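Side-chain contacts in hexameric cytochrome (Silicibacter pomeroyi, PDB 2OYY), which binds heme b as an all-helical hexamer but is otherwise of unknown biological function: residues 23-28 and 57-62; 28-33 and 37-42; 44-47 and 52-55. All coordinates share one frame; numbering follows the deposited sequence.

Contact 1 (23-28 and 57-62). With HEM (protoporphyrin IX containing Fe), chain J.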
# COMPACT_ATOMS: atom_id res chain seq x y z
N LYS A 23 6.91 12.02 -11.59
CA LYS A 23 8.36 12.16 -11.70
C LYS A 23 9.04 11.34 -10.64
O LYS A 23 9.91 10.54 -10.95
CB LYS A 23 8.81 13.62 -11.59
CG LYS A 23 10.32 13.80 -11.63
CD LYS A 23 10.69 15.26 -11.71
CE LYS A 23 12.20 15.47 -11.62
NZ LYS A 23 12.53 16.94 -11.63
N LEU A 24 8.63 11.52 -9.39
CA LEU A 24 9.20 10.79 -8.27
C LEU A 24 9.15 9.27 -8.44
O LEU A 24 10.02 8.55 -7.95
CB LEU A 24 8.54 11.20 -6.96
CG LEU A 24 9.00 12.55 -6.39
CD1 LEU A 24 8.56 12.69 -4.95
CD2 LEU A 24 10.52 12.72 -6.49
N SER A 25 8.13 8.80 -9.15
CA SER A 25 7.93 7.39 -9.39
C SER A 25 8.97 6.87 -10.36
O SER A 25 9.52 5.79 -10.17
CB SER A 25 6.54 7.13 -9.96
OG SER A 25 5.53 7.55 -9.06
N ARG A 26 9.25 7.65 -11.40
CA ARG A 26 10.17 7.23 -12.44
C ARG A 26 11.62 7.33 -12.03
O ARG A 26 12.46 6.58 -12.55
CB ARG A 26 9.95 8.06 -13.70
CG ARG A 26 8.54 7.96 -14.23
CD ARG A 26 8.43 8.70 -15.53
NE ARG A 26 9.48 8.24 -16.43
CZ ARG A 26 9.63 8.65 -17.67
NH1 ARG A 26 8.78 9.53 -18.18
NH2 ARG A 26 10.63 8.16 -18.40
N ILE A 27 11.92 8.25 -11.12
CA ILE A 27 13.30 8.44 -10.73
C ILE A 27 13.75 7.23 -9.90
O ILE A 27 14.90 6.81 -10.01
CB ILE A 27 13.61 9.85 -10.06
CG1 ILE A 27 13.97 9.72 -8.58
CG2 ILE A 27 12.47 10.85 -10.23
CD1 ILE A 27 15.45 9.62 -8.34
N ALA A 28 12.86 6.66 -9.10
CA ALA A 28 13.20 5.43 -8.37
C ALA A 28 13.64 4.36 -9.36
O ALA A 28 14.58 3.61 -9.11
CB ALA A 28 12.05 4.94 -7.53
N SER A 57 -0.10 3.61 -11.49
CA SER A 57 -1.02 4.51 -10.82
C SER A 57 -0.95 4.34 -9.31
O SER A 57 -1.10 5.31 -8.56
CB SER A 57 -2.44 4.28 -11.31
OG SER A 57 -3.28 5.37 -10.96
N ALA A 58 -0.68 3.11 -8.86
CA ALA A 58 -0.58 2.85 -7.43
C ALA A 58 0.61 3.61 -6.81
O ALA A 58 0.49 4.19 -5.73
CB ALA A 58 -0.48 1.38 -7.16
N VAL A 59 1.73 3.60 -7.53
CA VAL A 59 2.98 4.20 -7.07
C VAL A 59 2.79 5.69 -7.01
O VAL A 59 2.98 6.29 -5.96
CB VAL A 59 4.16 3.91 -8.02
CG1 VAL A 59 5.41 4.58 -7.52
CG2 VAL A 59 4.41 2.40 -8.17
N VAL A 60 2.38 6.27 -8.14
CA VAL A 60 2.14 7.71 -8.20
C VAL A 60 1.10 8.19 -7.20
O VAL A 60 1.15 9.34 -6.79
CB VAL A 60 1.81 8.20 -9.64
CG1 VAL A 60 1.63 7.04 -10.59
CG2 VAL A 60 0.60 9.15 -9.64
N ALA A 61 0.18 7.30 -6.82
CA ALA A 61 -0.82 7.56 -5.78
C ALA A 61 -0.15 7.76 -4.43
O ALA A 61 -0.42 8.76 -3.74
CB ALA A 61 -1.84 6.42 -5.70
N THR A 62 0.74 6.84 -4.08
CA THR A 62 1.51 6.99 -2.86
C THR A 62 2.27 8.32 -2.86
O THR A 62 2.18 9.08 -1.91
CB THR A 62 2.45 5.82 -2.62
OG1 THR A 62 1.68 4.62 -2.58
CG2 THR A 62 3.15 5.96 -1.30
CHA HEM J . 7.59 6.94 -20.29
CHB HEM J . 5.43 7.05 -16.01
CHC HEM J . 7.81 3.06 -14.70
CHD HEM J . 10.39 3.23 -18.80
C1A HEM J . 6.78 7.31 -19.26
C2A HEM J . 5.86 8.44 -19.27
C3A HEM J . 5.26 8.48 -18.08
C4A HEM J . 5.78 7.37 -17.30
CMA HEM J . 4.19 9.49 -17.60
CAA HEM J . 5.65 9.40 -20.47
CBA HEM J . 4.78 8.72 -21.55
CGA HEM J . 4.57 9.64 -22.74
O1A HEM J . 4.32 10.86 -22.56
O2A HEM J . 4.67 9.15 -23.88
C1B HEM J . 5.90 5.98 -15.28
C2B HEM J . 5.54 5.70 -13.91
C3B HEM J . 6.20 4.59 -13.54
C4B HEM J . 6.99 4.16 -14.67
CMB HEM J . 4.57 6.56 -13.07
CAB HEM J . 6.13 3.90 -12.16
CBB HEM J . 7.20 3.87 -11.36
C1C HEM J . 8.70 2.75 -15.71
C2C HEM J . 9.57 1.61 -15.73
C3C HEM J . 10.29 1.65 -16.86
C4C HEM J . 9.89 2.83 -17.59
CMC HEM J . 9.62 0.55 -14.61
CAC HEM J . 11.34 0.63 -17.35
CBC HEM J . 12.49 0.47 -16.72
C1D HEM J . 9.87 4.25 -19.57
C2D HEM J . 10.40 4.64 -20.86
C3D HEM J . 9.54 5.79 -21.30
C4D HEM J . 8.56 5.98 -20.26
CMD HEM J . 11.59 4.07 -21.64
CAD HEM J . 9.68 6.56 -22.63
CBD HEM J . 8.75 5.81 -23.58
CGD HEM J . 8.74 6.40 -24.96
O1D HEM J . 9.80 6.28 -25.63
O2D HEM J . 7.68 6.96 -25.36
NA HEM J . 6.70 6.68 -18.04
NB HEM J . 6.79 5.02 -15.71
NC HEM J . 8.92 3.49 -16.87
ND HEM J . 8.78 5.06 -19.25
FE HEM J . 7.62 4.97 -17.52
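S25 lies against V59 and V60 where helix 14-32 passes close to helix 50-70, with the CA atoms of S25 and V60 5.9 Å apart. The serine hydroxyl does most of the touching: OG of S25 sits 3.3 Å from CG1 of V59 and 3.5 Å from CA of V60. CG1 of V59 is placed there by standing anti to its backbone N (chi1 179°), while OG of S25 donates a hydrogen bond to the O of A21, one turn back. A polar atom can therefore be buried among valine carbons with its hydrogen used inside its own helix. The carbonyl O of S25 accepts a bond from OG of S57 of the second subunit, so this serine also helps join the hexamer. The pairing of these two helices is part of the all-helical fold of the tyrosine-coordinated heme protein family, and the heme lies beside it: CG1 of V60 meets the methyl CMB of HEM at 3.9 Å. R26 points along the porphyrin, its chain bent at chi3 (52°) so that the guanidinium lies almost flat over the macrocycle, on the face opposite the Y46 ligand. NH1 of R26 is 3.2 Å from C1A of HEM, offset toward the guanidinium rim. The contact loosens toward K23 and I27, which do not meet 57-62: exposed K23 runs fully extended, its NZ weakly bonded to the O of W5, and I27, partly exposed, rests on W5 and on F18 of the second subunit.

Contact 2 (28-33 and 37-42). With HEM (protoporphyrin IX containing Fe), chain J.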
# COMPACT_ATOMS: atom_id res chain seq x y z
N ALA A 28 12.86 6.66 -9.10
CA ALA A 28 13.20 5.43 -8.37
C ALA A 28 13.64 4.36 -9.36
O ALA A 28 14.58 3.61 -9.11
CB ALA A 28 12.05 4.94 -7.53
N VAL A 29 12.94 4.31 -10.49
CA VAL A 29 13.21 3.36 -11.54
C VAL A 29 14.55 3.65 -12.21
O VAL A 29 15.40 2.76 -12.33
CB VAL A 29 12.08 3.35 -12.58
CG1 VAL A 29 12.47 2.48 -13.76
CG2 VAL A 29 10.80 2.84 -11.95
N LYS A 30 14.75 4.90 -12.63
CA LYS A 30 15.99 5.30 -13.28
C LYS A 30 17.23 5.04 -12.40
O LYS A 30 18.31 4.76 -12.91
CB LYS A 30 15.92 6.76 -13.74
CG LYS A 30 17.01 7.18 -14.70
CD LYS A 30 16.74 8.59 -15.25
CE LYS A 30 17.87 9.08 -16.17
NZ LYS A 30 17.50 10.29 -16.94
N LYS A 31 17.06 5.11 -11.07
CA LYS A 31 18.17 4.87 -10.17
C LYS A 31 18.52 3.40 -10.06
O LYS A 31 19.69 3.02 -10.01
CB LYS A 31 17.93 5.48 -8.79
CG LYS A 31 18.13 6.96 -8.80
CD LYS A 31 18.27 7.58 -7.44
CE LYS A 31 18.75 9.03 -7.59
NZ LYS A 31 18.52 9.89 -6.38
N THR A 32 17.51 2.56 -10.05
CA THR A 32 17.71 1.15 -9.82
C THR A 32 18.04 0.46 -11.14
O THR A 32 18.52 -0.68 -11.15
CB THR A 32 16.47 0.55 -9.21
OG1 THR A 32 15.42 0.65 -10.16
CG2 THR A 32 16.05 1.33 -7.96
N GLN A 33 17.79 1.15 -12.25
CA GLN A 33 18.13 0.63 -13.57
C GLN A 33 18.58 1.76 -14.50
O GLN A 33 17.82 2.19 -15.36
CB GLN A 33 16.93 -0.12 -14.17
CG GLN A 33 17.18 -0.75 -15.54
CD GLN A 33 18.47 -1.55 -15.61
OE1 GLN A 33 19.55 -0.98 -15.77
NE2 GLN A 33 18.37 -2.87 -15.49
N GLN A 37 19.06 1.67 -22.10
CA GLN A 37 18.78 0.73 -23.17
C GLN A 37 17.78 -0.32 -22.68
O GLN A 37 16.82 -0.66 -23.39
CB GLN A 37 20.07 0.09 -23.68
CG GLN A 37 19.87 -0.76 -24.92
CD GLN A 37 21.01 -1.73 -25.15
OE1 GLN A 37 20.79 -2.95 -25.26
NE2 GLN A 37 22.24 -1.21 -25.21
N VAL A 38 17.97 -0.81 -21.47
CA VAL A 38 17.03 -1.80 -20.97
C VAL A 38 15.74 -1.14 -20.49
O VAL A 38 14.69 -1.78 -20.49
CB VAL A 38 17.61 -2.72 -19.85
CG1 VAL A 38 19.15 -2.82 -19.94
CG2 VAL A 38 17.17 -2.26 -18.48
N ARG A 39 15.81 0.13 -20.11
CA ARG A 39 14.61 0.87 -19.71
C ARG A 39 13.65 1.04 -20.88
O ARG A 39 12.45 1.08 -20.69
CB ARG A 39 14.94 2.22 -19.09
CG ARG A 39 15.57 2.11 -17.72
CD ARG A 39 15.35 3.37 -16.85
NE ARG A 39 15.69 4.59 -17.56
CZ ARG A 39 16.93 4.96 -17.89
NH1 ARG A 39 17.98 4.21 -17.59
NH2 ARG A 39 17.12 6.09 -18.54
N ASP A 40 14.20 1.12 -22.09
CA ASP A 40 13.40 1.18 -23.31
C ASP A 40 12.76 -0.16 -23.64
O ASP A 40 11.59 -0.22 -24.04
CB ASP A 40 14.26 1.61 -24.50
CG ASP A 40 14.44 3.11 -24.57
OD1 ASP A 40 13.44 3.84 -24.38
OD2 ASP A 40 15.59 3.55 -24.82
N THR A 41 13.52 -1.23 -23.49
CA THR A 41 13.01 -2.56 -23.78
C THR A 41 11.87 -2.94 -22.84
O THR A 41 10.95 -3.65 -23.24
CB THR A 41 14.14 -3.64 -23.77
OG1 THR A 41 15.10 -3.34 -24.79
CG2 THR A 41 13.56 -5.04 -24.03
N LEU A 42 11.92 -2.47 -21.60
CA LEU A 42 10.90 -2.84 -20.62
C LEU A 42 9.68 -1.98 -20.82
O LEU A 42 8.56 -2.41 -20.53
CB LEU A 42 11.41 -2.67 -19.20
CG LEU A 42 12.69 -3.40 -18.76
CD1 LEU A 42 12.78 -3.30 -17.29
CD2 LEU A 42 12.66 -4.88 -19.19
CHA HEM J . 7.59 6.94 -20.29
CHB HEM J . 5.43 7.05 -16.01
CHC HEM J . 7.81 3.06 -14.70
CHD HEM J . 10.39 3.23 -18.80
C1A HEM J . 6.78 7.31 -19.26
C2A HEM J . 5.86 8.44 -19.27
C3A HEM J . 5.26 8.48 -18.08
C4A HEM J . 5.78 7.37 -17.30
CMA HEM J . 4.19 9.49 -17.60
CAA HEM J . 5.65 9.40 -20.47
CBA HEM J . 4.78 8.72 -21.55
CGA HEM J . 4.57 9.64 -22.74
O1A HEM J . 4.32 10.86 -22.56
O2A HEM J . 4.67 9.15 -23.88
C1B HEM J . 5.90 5.98 -15.28
C2B HEM J . 5.54 5.70 -13.91
C3B HEM J . 6.20 4.59 -13.54
C4B HEM J . 6.99 4.16 -14.67
CMB HEM J . 4.57 6.56 -13.07
CAB HEM J . 6.13 3.90 -12.16
CBB HEM J . 7.20 3.87 -11.36
C1C HEM J . 8.70 2.75 -15.71
C2C HEM J . 9.57 1.61 -15.73
C3C HEM J . 10.29 1.65 -16.86
C4C HEM J . 9.89 2.83 -17.59
CMC HEM J . 9.62 0.55 -14.61
CAC HEM J . 11.34 0.63 -17.35
CBC HEM J . 12.49 0.47 -16.72
C1D HEM J . 9.87 4.25 -19.57
C2D HEM J . 10.40 4.64 -20.86
C3D HEM J . 9.54 5.79 -21.30
C4D HEM J . 8.56 5.98 -20.26
CMD HEM J . 11.59 4.07 -21.64
CAD HEM J . 9.68 6.56 -22.63
CBD HEM J . 8.75 5.81 -23.58
CGD HEM J . 8.74 6.40 -24.96
O1D HEM J . 9.80 6.28 -25.63
O2D HEM J . 7.68 6.96 -25.36
NA HEM J . 6.70 6.68 -18.04
NB HEM J . 6.79 5.02 -15.71
NC HEM J . 8.92 3.49 -16.87
ND HEM J . 8.78 5.06 -19.25
FE HEM J . 7.62 4.97 -17.52
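Q33 and R39 face each other across the short link between helix 14-32 and helix 36-46, their CA atoms 7.1 Å apart. Helix 14-32 stops as Q33 leaves helical geometry (phi/psi -145°/76°), and helix 36-46 sets off only three residues later. Two donors share the O of V29 at this helix end: the backbone N of Q33 and OG1 of T32. The O of Q33 receives NH1 of R39 at 3.0 Å, on a lone pair in the carbonyl plane, although it sits somewhat out of the guanidinium plane; the O of P34 adds a weak second bond to the same NH1. R39 slides past Q33 in the opposite direction, bending at chi3 (-50°) to bring its end back to this carbonyl. K30 crosses it, setting CG 3.9 Å above the centre of one guanidinium face, so methylene rather than charge covers the group. V38 crosses Q33 at about a right angle, its CG2 over the amide face 3.2 Å from CD of Q33. That amide is itself pinned, OE1 by the N of D35 and NE2 by the O of E47 of the second subunit. The heme rim borders both segments: CG1 of V29 is 3.5 Å from the methyl CMC of HEM, CG of R39 packs on the vinyl CBC, and OD1 of D40 approaches the methyl CMD. NZ of exposed K30 comes within 4.5 Å of NH2 of R39, a meeting of like charges that is probably tolerated because backbone carbonyls hold the guanidinium and offset its charge.

Contact 3 (44-47 and 52-55). With HEM (protoporphyrin IX containing Fe), chain J.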
# COMPACT_ATOMS: atom_id res chain seq x y z
N ALA A 44 8.48 -1.02 -23.73
CA ALA A 44 7.71 -1.69 -24.78
C ALA A 44 6.81 -2.78 -24.17
O ALA A 44 5.72 -3.05 -24.67
CB ALA A 44 8.65 -2.27 -25.85
N VAL A 45 7.26 -3.36 -23.07
CA VAL A 45 6.54 -4.42 -22.36
C VAL A 45 5.40 -3.94 -21.43
O VAL A 45 4.26 -4.39 -21.57
CB VAL A 45 7.52 -5.33 -21.58
CG1 VAL A 45 6.78 -6.28 -20.66
CG2 VAL A 45 8.46 -6.10 -22.55
N TYR A 46 5.69 -3.05 -20.48
CA TYR A 46 4.68 -2.61 -19.50
C TYR A 46 3.69 -1.55 -20.02
O TYR A 46 2.61 -1.36 -19.42
CB TYR A 46 5.34 -2.10 -18.21
CG TYR A 46 5.65 -0.62 -18.24
CD1 TYR A 46 6.86 -0.15 -18.76
CD2 TYR A 46 4.74 0.33 -17.75
CE1 TYR A 46 7.16 1.22 -18.79
CE2 TYR A 46 5.03 1.71 -17.78
CZ TYR A 46 6.24 2.14 -18.31
OH TYR A 46 6.55 3.47 -18.36
N GLU A 47 4.04 -0.84 -21.10
CA GLU A 47 3.18 0.24 -21.61
C GLU A 47 1.86 -0.33 -22.13
O GLU A 47 0.90 0.41 -22.34
CB GLU A 47 3.89 1.05 -22.69
CG GLU A 47 3.52 0.69 -24.13
CD GLU A 47 4.54 1.18 -25.14
OE1 GLU A 47 4.70 2.40 -25.30
OE2 GLU A 47 5.20 0.31 -25.75
N ALA A 52 0.32 -3.75 -14.98
CA ALA A 52 1.48 -2.90 -14.81
C ALA A 52 1.05 -1.44 -14.70
O ALA A 52 1.56 -0.68 -13.88
CB ALA A 52 2.40 -3.07 -15.99
N LEU A 53 0.10 -1.08 -15.55
CA LEU A 53 -0.38 0.28 -15.68
C LEU A 53 -1.23 0.65 -14.49
O LEU A 53 -1.22 1.79 -14.06
CB LEU A 53 -1.16 0.43 -16.99
CG LEU A 53 -0.34 0.69 -18.26
CD1 LEU A 53 -1.24 0.84 -19.48
CD2 LEU A 53 0.55 1.92 -18.13
N ILE A 54 -1.95 -0.33 -13.93
CA ILE A 54 -2.65 -0.09 -12.67
C ILE A 54 -1.62 0.10 -11.56
O ILE A 54 -1.70 1.05 -10.78
CB ILE A 54 -3.62 -1.24 -12.32
CG1 ILE A 54 -4.72 -1.33 -13.39
CG2 ILE A 54 -4.20 -1.04 -10.89
CD1 ILE A 54 -5.71 -2.45 -13.22
N ALA A 55 -0.63 -0.80 -11.53
CA ALA A 55 0.44 -0.80 -10.55
C ALA A 55 1.22 0.53 -10.55
O ALA A 55 1.79 0.95 -9.54
CB ALA A 55 1.38 -1.95 -10.83
CHA HEM J . 7.59 6.94 -20.29
CHB HEM J . 5.43 7.05 -16.01
CHC HEM J . 7.81 3.06 -14.70
CHD HEM J . 10.39 3.23 -18.80
C1A HEM J . 6.78 7.31 -19.26
C2A HEM J . 5.86 8.44 -19.27
C3A HEM J . 5.26 8.48 -18.08
C4A HEM J . 5.78 7.37 -17.30
CMA HEM J . 4.19 9.49 -17.60
CAA HEM J . 5.65 9.40 -20.47
CBA HEM J . 4.78 8.72 -21.55
CGA HEM J . 4.57 9.64 -22.74
O1A HEM J . 4.32 10.86 -22.56
O2A HEM J . 4.67 9.15 -23.88
C1B HEM J . 5.90 5.98 -15.28
C2B HEM J . 5.54 5.70 -13.91
C3B HEM J . 6.20 4.59 -13.54
C4B HEM J . 6.99 4.16 -14.67
CMB HEM J . 4.57 6.56 -13.07
CAB HEM J . 6.13 3.90 -12.16
CBB HEM J . 7.20 3.87 -11.36
C1C HEM J . 8.70 2.75 -15.71
C2C HEM J . 9.57 1.61 -15.73
C3C HEM J . 10.29 1.65 -16.86
C4C HEM J . 9.89 2.83 -17.59
CMC HEM J . 9.62 0.55 -14.61
CAC HEM J . 11.34 0.63 -17.35
CBC HEM J . 12.49 0.47 -16.72
C1D HEM J . 9.87 4.25 -19.57
C2D HEM J . 10.40 4.64 -20.86
C3D HEM J . 9.54 5.79 -21.30
C4D HEM J . 8.56 5.98 -20.26
CMD HEM J . 11.59 4.07 -21.64
CAD HEM J . 9.68 6.56 -22.63
CBD HEM J . 8.75 5.81 -23.58
CGD HEM J . 8.74 6.40 -24.96
O1D HEM J . 9.80 6.28 -25.63
O2D HEM J . 7.68 6.96 -25.36
NA HEM J . 6.70 6.68 -18.04
NB HEM J . 6.79 5.02 -15.71
NC HEM J . 8.92 3.49 -16.87
ND HEM J . 8.78 5.06 -19.25
FE HEM J . 7.62 4.97 -17.52
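A52 opens the contact by pressing its methyl on Y46, CB to CB at 3.8 Å. This methyl also lies at the edge of the tyrosine ring, near its plane, and so packs at the base of the residue that binds the heme iron. The N of A52 is bonded to OD1 of D49, which ties this early turn of helix 50-70 to the short link before it. L53 comes next and works with its branched end: its CG rests 3.8 Å from the O of Y46 and its CD1 3.6 Å from the O of E47, while CD2 of L53 approaches CD2 of Y46 more loosely, at 4.5 Å. I54 and A55 turn instead to other subunits. Between them, A52 and L53 pack around the root of Y46, whose CG stands between the backbone N and the carbonyl carbon (chi1 90°), a crowded rotamer that carries the ring away from the helix toward the porphyrin. OH of Y46 coordinates the iron at 2.0 Å as its axial ligand, and the ring leans over pyrrole C, with CE1 of Y46 3.4 Å from C4C of HEM. The same oxygen is hydrogen-bonded by NH1 of R43, a second-shell arginine that probably helps to orient the tyrosine oxygen. The contact joins the end of helix 36-46 to the start of helix 50-70, with A50 and N51 of the second subunit packed on Y46 and A52, and T32 of the third subunit on L53.

All three contacts touch the same heme: contact 3 supplies the iron ligand, contact 2 borders the rim, and contact 1 lays an arginine over the macrocycle. Along the chain, contacts 2 and 3 follow one another inside the loop closed by contact 1; the centres of 1 and 2 lie about 14 Å apart, those of the other two pairs about 13 Å. From the Y46 side chain, that of V29 in contact 2 is about 7 Å away and that of S25 in contact 1 about 9 Å. Between adjoining subunits, contact 2 is linked to contact 3, and contact 1 to its own copy in another subunit. The side chain of L53 is about 4 Å from another bound heme.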